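Local coordinates for lombricine kinase (Urechis caupo, PDB 3JPZ), which catalyses the reversible transfer of a phosphoryl group between ATP and the guanidino compound lombricine, whose phosphorylated form serves as a phosphagen, at residues His17-Val21 / Cys58-Ile62; Val113-Arg119 / Leu278-Val284. Numbering follows the deposited sequence.

How the interactions relate
Interaction 1 belongs to the helical N-terminal domain and interaction 2 to the large antiparallel sheet of the catalytic part, on opposite sides of the chain's centre. Their own centres are 28 Å apart and their nearest atoms about 12 Å. Interaction 2 carries Ser115, Arg117, Arg119, Arg279 and Ser281, all known to bind ADP, although no nucleotide occupies this chain. Interaction 1 places the side chain of Ile59 about 12 Å from that of Arg119, and Gly60 has a nitrate ion about 3 Å away, probably from the crystallisation liquor. As in related phosphagen kinases, loop 58-62 probably lies on the phosphagen side of the active site, while interaction 2 forms part of the nucleotide side.

Interaction 1: His17-Val21 / Cys58-Ile62; sequences HGCVV and CIGLI
Val21 CG2 packs 3.4 Å from Leu61 CB, the apolar centre of a contact between segment 17-21, which leads into helix 20-24, and the loop 58-62 of the helical N-terminal domain. By analogy with other phosphagen kinases, this loop probably belongs to the guanidino specificity loop. Val20 and Val21, both t, direct their CB atoms toward the loop; Val20 CB lies 4.4 Å from Ile59 CG2, and Val21 CG2 is 3.6 Å from Gly60 C. Cys19 and Cys58, both p, meet at Cys19 CB and Cys58 SG, 3.7 Å apart, without a disulphide. Helix 73-83 touches Val20, Ile59 and Leu61 as well. The touching parts run in nearly the same direction (15° apart), with CA pairs Cys19-Cys58 at 4.7 Å and Val20-Ile59 at 4.6 Å. Gly60 turns the loop at phi/psi 90°/1°, where a CB would be jammed against the carbonyl O of Ile59. Two successive loop carbonyls receive the amides of Val20 and Val21: Val20 N bonds Cys58 O at 2.8 Å and Val21 N bonds Ile59 O at 3.1 Å. At the polar edge, one water donates to Gly18 O at 2.6 Å and weakly to Cys58 O at 3.4 Å.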
ATOM      1  N   HIS A  17       0.823   8.584 -17.933  1.00 19.52           N
ATOM      2  CA  HIS A  17       0.938   7.188 -17.524  1.00 21.62           C
ATOM      3  C   HIS A  17       1.463   6.344 -18.676  1.00 16.10           C
ATOM      4  O   HIS A  17       0.886   6.336 -19.762  1.00 25.16           O
ATOM      5  CB  HIS A  17      -0.418   6.637 -17.088  1.00 19.24           C
ATOM      6  CG  HIS A  17      -0.809   7.014 -15.697  1.00 15.19           C
ATOM      7  ND1 HIS A  17      -1.062   8.315 -15.320  1.00 16.52           N
ATOM      8  CD2 HIS A  17      -1.010   6.256 -14.593  1.00 26.29           C
ATOM      9  CE1 HIS A  17      -1.399   8.342 -14.043  1.00 17.20           C
ATOM     10  NE2 HIS A  17      -1.374   7.106 -13.578  1.00 18.56           N
ATOM     11  N   GLY A  18       2.555   5.630 -18.429  1.00 19.73           N
ATOM     12  CA  GLY A  18       3.120   4.732 -19.417  1.00 18.38           C
ATOM     13  C   GLY A  18       2.590   3.318 -19.259  1.00 10.55           C
ATOM     14  O   GLY A  18       3.145   2.378 -19.822  1.00 14.15           O
ATOM     15  N   CYS A  19       1.499   3.165 -18.512  1.00 16.22           N
ATOM     16  CA  CYS A  19       0.912   1.839 -18.288  1.00 11.93           C
ATOM     17  C   CYS A  19       0.205   1.286 -19.526  1.00 18.43           C
ATOM     18  O   CYS A  19      -0.479   2.007 -20.243  1.00 14.79           O
ATOM     19  CB  CYS A  19      -0.077   1.879 -17.123  1.00 14.47           C
ATOM     20  SG  CYS A  19      -1.469   3.002 -17.382  1.00 15.14           S
ATOM     21  N   VAL A  20       0.345  -0.014 -19.748  1.00 22.54           N
ATOM     22  CA  VAL A  20      -0.339  -0.684 -20.846  1.00 25.77           C
ATOM     23  C   VAL A  20      -1.852  -0.516 -20.742  1.00 11.07           C
ATOM     24  O   VAL A  20      -2.533  -0.282 -21.742  1.00 15.26           O
ATOM     25  CB  VAL A  20      -0.012  -2.182 -20.853  1.00 18.43           C
ATOM     26  CG1 VAL A  20      -0.794  -2.891 -21.941  1.00 19.19           C
ATOM     27  CG2 VAL A  20       1.488  -2.393 -21.031  1.00 25.84           C
ATOM     28  N   VAL A  21      -2.376  -0.622 -19.527  1.00 15.22           N
ATOM     29  CA  VAL A  21      -3.823  -0.588 -19.336  1.00 18.12           C
ATOM     30  C   VAL A  21      -4.391   0.711 -19.879  1.00 15.37           C
ATOM     31  O   VAL A  21      -5.447   0.714 -20.510  1.00 14.01           O
ATOM     32  CB  VAL A  21      -4.212  -0.727 -17.863  1.00 10.52           C
ATOM     33  CG1 VAL A  21      -5.665  -0.333 -17.649  1.00 26.36           C
ATOM     34  CG2 VAL A  21      -3.968  -2.149 -17.387  1.00 10.85           C
ATOM     35  N   CYS A  58       4.485   0.071 -17.009  1.00 18.76           N
ATOM     36  CA  CYS A  58       4.006  -1.145 -16.367  1.00  9.53           C
ATOM     37  C   CYS A  58       2.803  -1.662 -17.126  1.00 16.89           C
ATOM     38  O   CYS A  58       2.328  -1.012 -18.050  1.00 16.11           O
ATOM     39  CB  CYS A  58       3.619  -0.861 -14.919  1.00 20.10           C
ATOM     40  SG  CYS A  58       2.290   0.341 -14.743  1.00 24.89           S
ATOM     41  N   ILE A  59       2.314  -2.838 -16.746  1.00 11.68           N
ATOM     42  CA  ILE A  59       1.076  -3.336 -17.308  1.00 17.32           C
ATOM     43  C   ILE A  59      -0.060  -2.639 -16.589  1.00  9.62           C
ATOM     44  O   ILE A  59      -0.871  -1.975 -17.202  1.00 11.07           O
ATOM     45  CB  ILE A  59       0.917  -4.849 -17.123  1.00 18.09           C
ATOM     46  CG1 ILE A  59       2.092  -5.597 -17.753  1.00 30.14           C
ATOM     47  CG2 ILE A  59      -0.380  -5.300 -17.742  1.00 15.83           C
ATOM     48  CD1 ILE A  59       2.008  -7.106 -17.583  1.00 35.15           C
ATOM     49  N   GLY A  60      -0.102  -2.804 -15.272  1.00 19.89           N
ATOM     50  CA  GLY A  60      -1.070  -2.117 -14.438  1.00 15.41           C
ATOM     51  C   GLY A  60      -2.371  -2.873 -14.252  1.00 20.09           C
ATOM     52  O   GLY A  60      -3.295  -2.383 -13.600  1.00 14.31           O
ATOM     53  N   LEU A  61      -2.454  -4.059 -14.839  1.00  9.39           N
ATOM     54  CA  LEU A  61      -3.664  -4.869 -14.758  1.00  9.83           C
ATOM     55  C   LEU A  61      -3.412  -6.104 -13.914  1.00  9.93           C
ATOM     56  O   LEU A  61      -2.410  -6.782 -14.082  1.00 10.65           O
ATOM     57  CB  LEU A  61      -4.122  -5.286 -16.155  1.00 20.08           C
ATOM     58  CG  LEU A  61      -5.392  -6.131 -16.205  1.00 29.97           C
ATOM     59  CD1 LEU A  61      -6.571  -5.319 -15.693  1.00 44.90           C
ATOM     60  CD2 LEU A  61      -5.656  -6.639 -17.615  1.00 24.82           C
ATOM     61  N   ILE A  62      -4.334  -6.413 -13.011  1.00 14.13           N
ATOM     62  CA  ILE A  62      -4.178  -7.588 -12.171  1.00 18.54           C
ATOM     63  C   ILE A  62      -5.535  -8.200 -11.830  1.00  9.35           C
ATOM     64  O   ILE A  62      -6.503  -7.495 -11.574  1.00 12.35           O
ATOM     65  CB  ILE A  62      -3.401  -7.248 -10.890  1.00 21.84           C
ATOM     66  CG1 ILE A  62      -3.097  -8.524 -10.104  1.00 27.05           C
ATOM     67  CG2 ILE A  62      -4.182  -6.245 -10.054  1.00 25.49           C
ATOM     68  CD1 ILE A  62      -1.967  -8.382  -9.108  1.00 22.06           C
TER
HETATM   69  O   HOH W   1       3.963   0.138 -20.857  1.00 40.62           O

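Interaction 2: Val113-Arg119 / Leu278-Val284; sequences VKSCRIR and LRASVHV
Strands 113-119 and 279-284 run antiparallel (172°), their axes approaching to 4.5 Å, and six amides are satisfied across the ladder. Arg119 and Arg279 form a hydrogen-bonded pair: Arg119 N to Arg279 O and Arg279 N to Arg119 O are both 2.8 Å. Arg117 and Ser281 form the next, with Ser281 N to Arg117 O at 2.8 Å and Arg117 N to Ser281 O at 3.1 Å. Beyond them Lys114 and Ser115 share one partner in a beta bulge, Lys114 having a psi of -27°: Lys114 N reaches His283 O at 2.7 Å and His283 N reaches Ser115 O at 2.9 Å. Outward, Cys116 and Ile118 bond strand 222-229, Val282 strand 320-325. On the face of Ser115, Arg117, Arg119, Arg279, Ser281 and His283, a water accepts from Arg117 NE and Arg279 NH1 (both 3.0 Å), donates to Arg279 O (2.6 Å) and bonds Ser281 OG (2.8 Å), bridging two like charges; Arg279 NH2 also salt-bridges Asp322. The face of Val113, Cys116, Ile118, Ala280, Val282 and Val284 is apolar; Leu278 CD1 packs 3.4 Å from Ile118 CG2, under helix 233-252. Arginines and serines alternating with apolar residues on paired central strands build the nucleotide-binding face of the phosphagen kinase catalytic sheet.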
ATOM      1  N   VAL A 113      27.588 -23.999 -17.261  1.00 11.83           N
ATOM      2  CA  VAL A 113      26.354 -23.856 -16.500  1.00 11.39           C
ATOM      3  C   VAL A 113      26.535 -24.269 -15.045  1.00 15.00           C
ATOM      4  O   VAL A 113      26.819 -25.432 -14.750  1.00 20.49           O
ATOM      5  CB  VAL A 113      25.196 -24.652 -17.130  1.00 15.18           C
ATOM      6  CG1 VAL A 113      23.952 -24.542 -16.270  1.00 11.44           C
ATOM      7  CG2 VAL A 113      24.918 -24.139 -18.522  1.00 11.06           C
ATOM      8  N   LYS A 114      26.354 -23.302 -14.146  1.00 12.37           N
ATOM      9  CA  LYS A 114      26.608 -23.475 -12.722  1.00 12.62           C
ATOM     10  C   LYS A 114      25.386 -23.977 -11.966  1.00 12.35           C
ATOM     11  O   LYS A 114      25.510 -24.623 -10.935  1.00 13.67           O
ATOM     12  CB  LYS A 114      27.070 -22.148 -12.120  1.00 12.83           C
ATOM     13  CG  LYS A 114      28.257 -21.528 -12.854  1.00 12.48           C
ATOM     14  CD  LYS A 114      29.406 -22.520 -12.935  1.00 13.66           C
ATOM     15  CE  LYS A 114      30.586 -21.974 -13.738  1.00 18.62           C
ATOM     16  NZ  LYS A 114      31.669 -22.993 -13.860  1.00 32.40           N
ATOM     17  N   SER A 115      24.204 -23.674 -12.479  1.00 15.06           N
ATOM     18  CA  SER A 115      22.965 -24.117 -11.848  1.00 12.08           C
ATOM     19  C   SER A 115      21.796 -23.909 -12.793  1.00 16.14           C
ATOM     20  O   SER A 115      21.915 -23.228 -13.804  1.00 17.56           O
ATOM     21  CB  SER A 115      22.711 -23.359 -10.547  1.00 12.30           C
ATOM     22  OG  SER A 115      22.568 -21.971 -10.783  1.00 18.04           O
ATOM     23  N   CYS A 116      20.675 -24.528 -12.447  0.80 12.52           N
ATOM     24  CA  CYS A 116      19.453 -24.415 -13.211  0.80 18.01           C
ATOM     25  C   CYS A 116      18.293 -24.399 -12.239  0.80 14.19           C
ATOM     26  O   CYS A 116      18.310 -25.101 -11.224  0.80 16.23           O
ATOM     27  CB  CYS A 116      19.277 -25.613 -14.151  0.80 13.73           C
ATOM     28  SG  CYS A 116      20.775 -26.200 -14.955  0.80 25.48           S
ATOM     29  N   ARG A 117      17.291 -23.585 -12.539  1.00 20.51           N
ATOM     30  CA  ARG A 117      15.999 -23.719 -11.894  1.00 13.05           C
ATOM     31  C   ARG A 117      14.923 -23.492 -12.936  1.00 19.13           C
ATOM     32  O   ARG A 117      15.170 -22.902 -13.987  1.00 11.96           O
ATOM     33  CB  ARG A 117      15.830 -22.769 -10.699  1.00 25.86           C
ATOM     34  CG  ARG A 117      16.449 -21.399 -10.854  1.00 16.26           C
ATOM     35  CD  ARG A 117      15.880 -20.424  -9.821  1.00 28.99           C
ATOM     36  NE  ARG A 117      14.724 -19.714 -10.360  1.00 49.42           N
ATOM     37  CZ  ARG A 117      13.867 -18.998  -9.642  1.00 39.67           C
ATOM     38  NH1 ARG A 117      14.014 -18.890  -8.331  1.00 53.27           N
ATOM     39  NH2 ARG A 117      12.855 -18.394 -10.245  1.00 29.97           N
ATOM     40  N   ILE A 118      13.742 -24.015 -12.651  1.00 13.15           N
ATOM     41  CA  ILE A 118      12.565 -23.772 -13.457  1.00 13.35           C
ATOM     42  C   ILE A 118      11.455 -23.438 -12.482  1.00 11.62           C
ATOM     43  O   ILE A 118      11.232 -24.175 -11.527  1.00 15.74           O
ATOM     44  CB  ILE A 118      12.165 -25.017 -14.259  1.00 11.81           C
ATOM     45  CG1 ILE A 118      13.320 -25.478 -15.138  1.00 17.80           C
ATOM     46  CG2 ILE A 118      10.927 -24.726 -15.100  1.00 17.13           C
ATOM     47  CD1 ILE A 118      13.056 -26.806 -15.816  1.00 12.05           C
ATOM     48  N   ARG A 119      10.756 -22.337 -12.718  1.00 11.35           N
ATOM     49  CA  ARG A 119       9.742 -21.890 -11.781  1.00 17.17           C
ATOM     50  C   ARG A 119       8.425 -21.660 -12.500  1.00 22.00           C
ATOM     51  O   ARG A 119       8.384 -21.352 -13.688  1.00 11.84           O
ATOM     52  CB  ARG A 119      10.193 -20.622 -11.049  1.00 16.96           C
ATOM     53  CG  ARG A 119       9.903 -19.314 -11.770  1.00 40.99           C
ATOM     54  CD  ARG A 119       8.851 -18.484 -11.045  1.00 36.24           C
ATOM     55  NE  ARG A 119       8.472 -17.297 -11.810  1.00 51.76           N
ATOM     56  CZ  ARG A 119       9.035 -16.098 -11.684  1.00 68.10           C
ATOM     57  NH1 ARG A 119       8.616 -15.088 -12.436  1.00 73.67           N
ATOM     58  NH2 ARG A 119      10.013 -15.898 -10.810  1.00 66.21           N
ATOM     59  N   LEU A 278       6.134 -19.934 -16.895  1.00 11.23           N
ATOM     60  CA  LEU A 278       7.350 -20.709 -16.687  1.00 11.35           C
ATOM     61  C   LEU A 278       8.613 -19.877 -16.835  1.00 10.99           C
ATOM     62  O   LEU A 278       8.848 -19.258 -17.873  1.00 10.71           O
ATOM     63  CB  LEU A 278       7.442 -21.867 -17.671  1.00 12.99           C
ATOM     64  CG  LEU A 278       8.632 -22.775 -17.340  1.00 12.10           C
ATOM     65  CD1 LEU A 278       8.145 -24.138 -16.886  1.00 12.99           C
ATOM     66  CD2 LEU A 278       9.568 -22.916 -18.512  1.00 17.55           C
ATOM     67  N   ARG A 279       9.445 -19.906 -15.800  1.00 13.50           N
ATOM     68  CA  ARG A 279      10.750 -19.276 -15.857  1.00 18.85           C
ATOM     69  C   ARG A 279      11.803 -20.350 -15.687  1.00 14.32           C
ATOM     70  O   ARG A 279      12.088 -20.784 -14.574  1.00 11.07           O
ATOM     71  CB  ARG A 279      10.909 -18.224 -14.767  1.00 13.58           C
ATOM     72  CG  ARG A 279      12.117 -17.343 -14.980  1.00 10.12           C
ATOM     73  CD  ARG A 279      12.412 -16.448 -13.792  1.00 13.78           C
ATOM     74  NE  ARG A 279      13.438 -15.461 -14.125  1.00 22.99           N
ATOM     75  CZ  ARG A 279      14.747 -15.649 -13.975  1.00 11.12           C
ATOM     76  NH1 ARG A 279      15.211 -16.787 -13.485  1.00 21.84           N
ATOM     77  NH2 ARG A 279      15.597 -14.689 -14.309  1.00 14.26           N
ATOM     78  N   ALA A 280      12.337 -20.796 -16.817  1.00 11.10           N
ATOM     79  CA  ALA A 280      13.445 -21.732 -16.858  1.00 10.90           C
ATOM     80  C   ALA A 280      14.715 -20.918 -17.014  1.00 11.17           C
ATOM     81  O   ALA A 280      14.831 -20.077 -17.915  1.00 11.28           O
ATOM     82  CB  ALA A 280      13.277 -22.700 -18.024  1.00 13.82           C
ATOM     83  N   SER A 281      15.669 -21.161 -16.129  0.80 10.82           N
ATOM     84  CA  SER A 281      16.895 -20.384 -16.114  0.80 12.66           C
ATOM     85  C   SER A 281      18.090 -21.276 -15.849  0.80 12.92           C
ATOM     86  O   SER A 281      17.955 -22.375 -15.304  0.80 10.61           O
ATOM     87  CB  SER A 281      16.816 -19.300 -15.037  0.80 10.93           C
ATOM     88  OG  SER A 281      16.595 -19.877 -13.764  0.80 11.10           O
ATOM     89  N   VAL A 282      19.259 -20.804 -16.261  1.00 11.11           N
ATOM     90  CA  VAL A 282      20.513 -21.365 -15.815  1.00 10.85           C
ATOM     91  C   VAL A 282      21.356 -20.197 -15.350  1.00 19.85           C
ATOM     92  O   VAL A 282      21.114 -19.050 -15.731  1.00 13.34           O
ATOM     93  CB  VAL A 282      21.315 -22.054 -16.930  1.00 10.62           C
ATOM     94  CG1 VAL A 282      20.509 -23.118 -17.615  1.00 13.70           C
ATOM     95  CG2 VAL A 282      21.838 -21.009 -17.922  1.00 13.14           C
ATOM     96  N   HIS A 283      22.347 -20.482 -14.526  1.00 11.02           N
ATOM     97  CA  HIS A 283      23.438 -19.549 -14.334  1.00 10.99           C
ATOM     98  C   HIS A 283      24.531 -20.053 -15.239  1.00 10.79           C
ATOM     99  O   HIS A 283      24.919 -21.204 -15.139  1.00 10.93           O
ATOM    100  CB  HIS A 283      23.890 -19.552 -12.879  1.00 17.33           C
ATOM    101  CG  HIS A 283      23.032 -18.714 -11.991  1.00 11.62           C
ATOM    102  ND1 HIS A 283      23.407 -18.361 -10.715  1.00 11.99           N
ATOM    103  CD2 HIS A 283      21.829 -18.135 -12.205  1.00 11.67           C
ATOM    104  CE1 HIS A 283      22.465 -17.609 -10.175  1.00 12.29           C
ATOM    105  NE2 HIS A 283      21.499 -17.454 -11.060  1.00 12.13           N
ATOM    106  N   VAL A 284      25.016 -19.215 -16.144  1.00 11.22           N
ATOM    107  CA  VAL A 284      26.026 -19.670 -17.089  1.00 10.86           C
ATOM    108  C   VAL A 284      27.156 -18.662 -17.241  1.00 11.89           C
ATOM    109  O   VAL A 284      26.931 -17.463 -17.416  1.00 11.78           O
ATOM    110  CB  VAL A 284      25.404 -20.010 -18.468  1.00 10.43           C
ATOM    111  CG1 VAL A 284      24.607 -18.840 -19.006  1.00 10.48           C
ATOM    112  CG2 VAL A 284      26.492 -20.444 -19.449  1.00 13.71           C
TER
HETATM  113  O   HOH W   2      13.918 -19.502 -13.244  1.00 16.29           O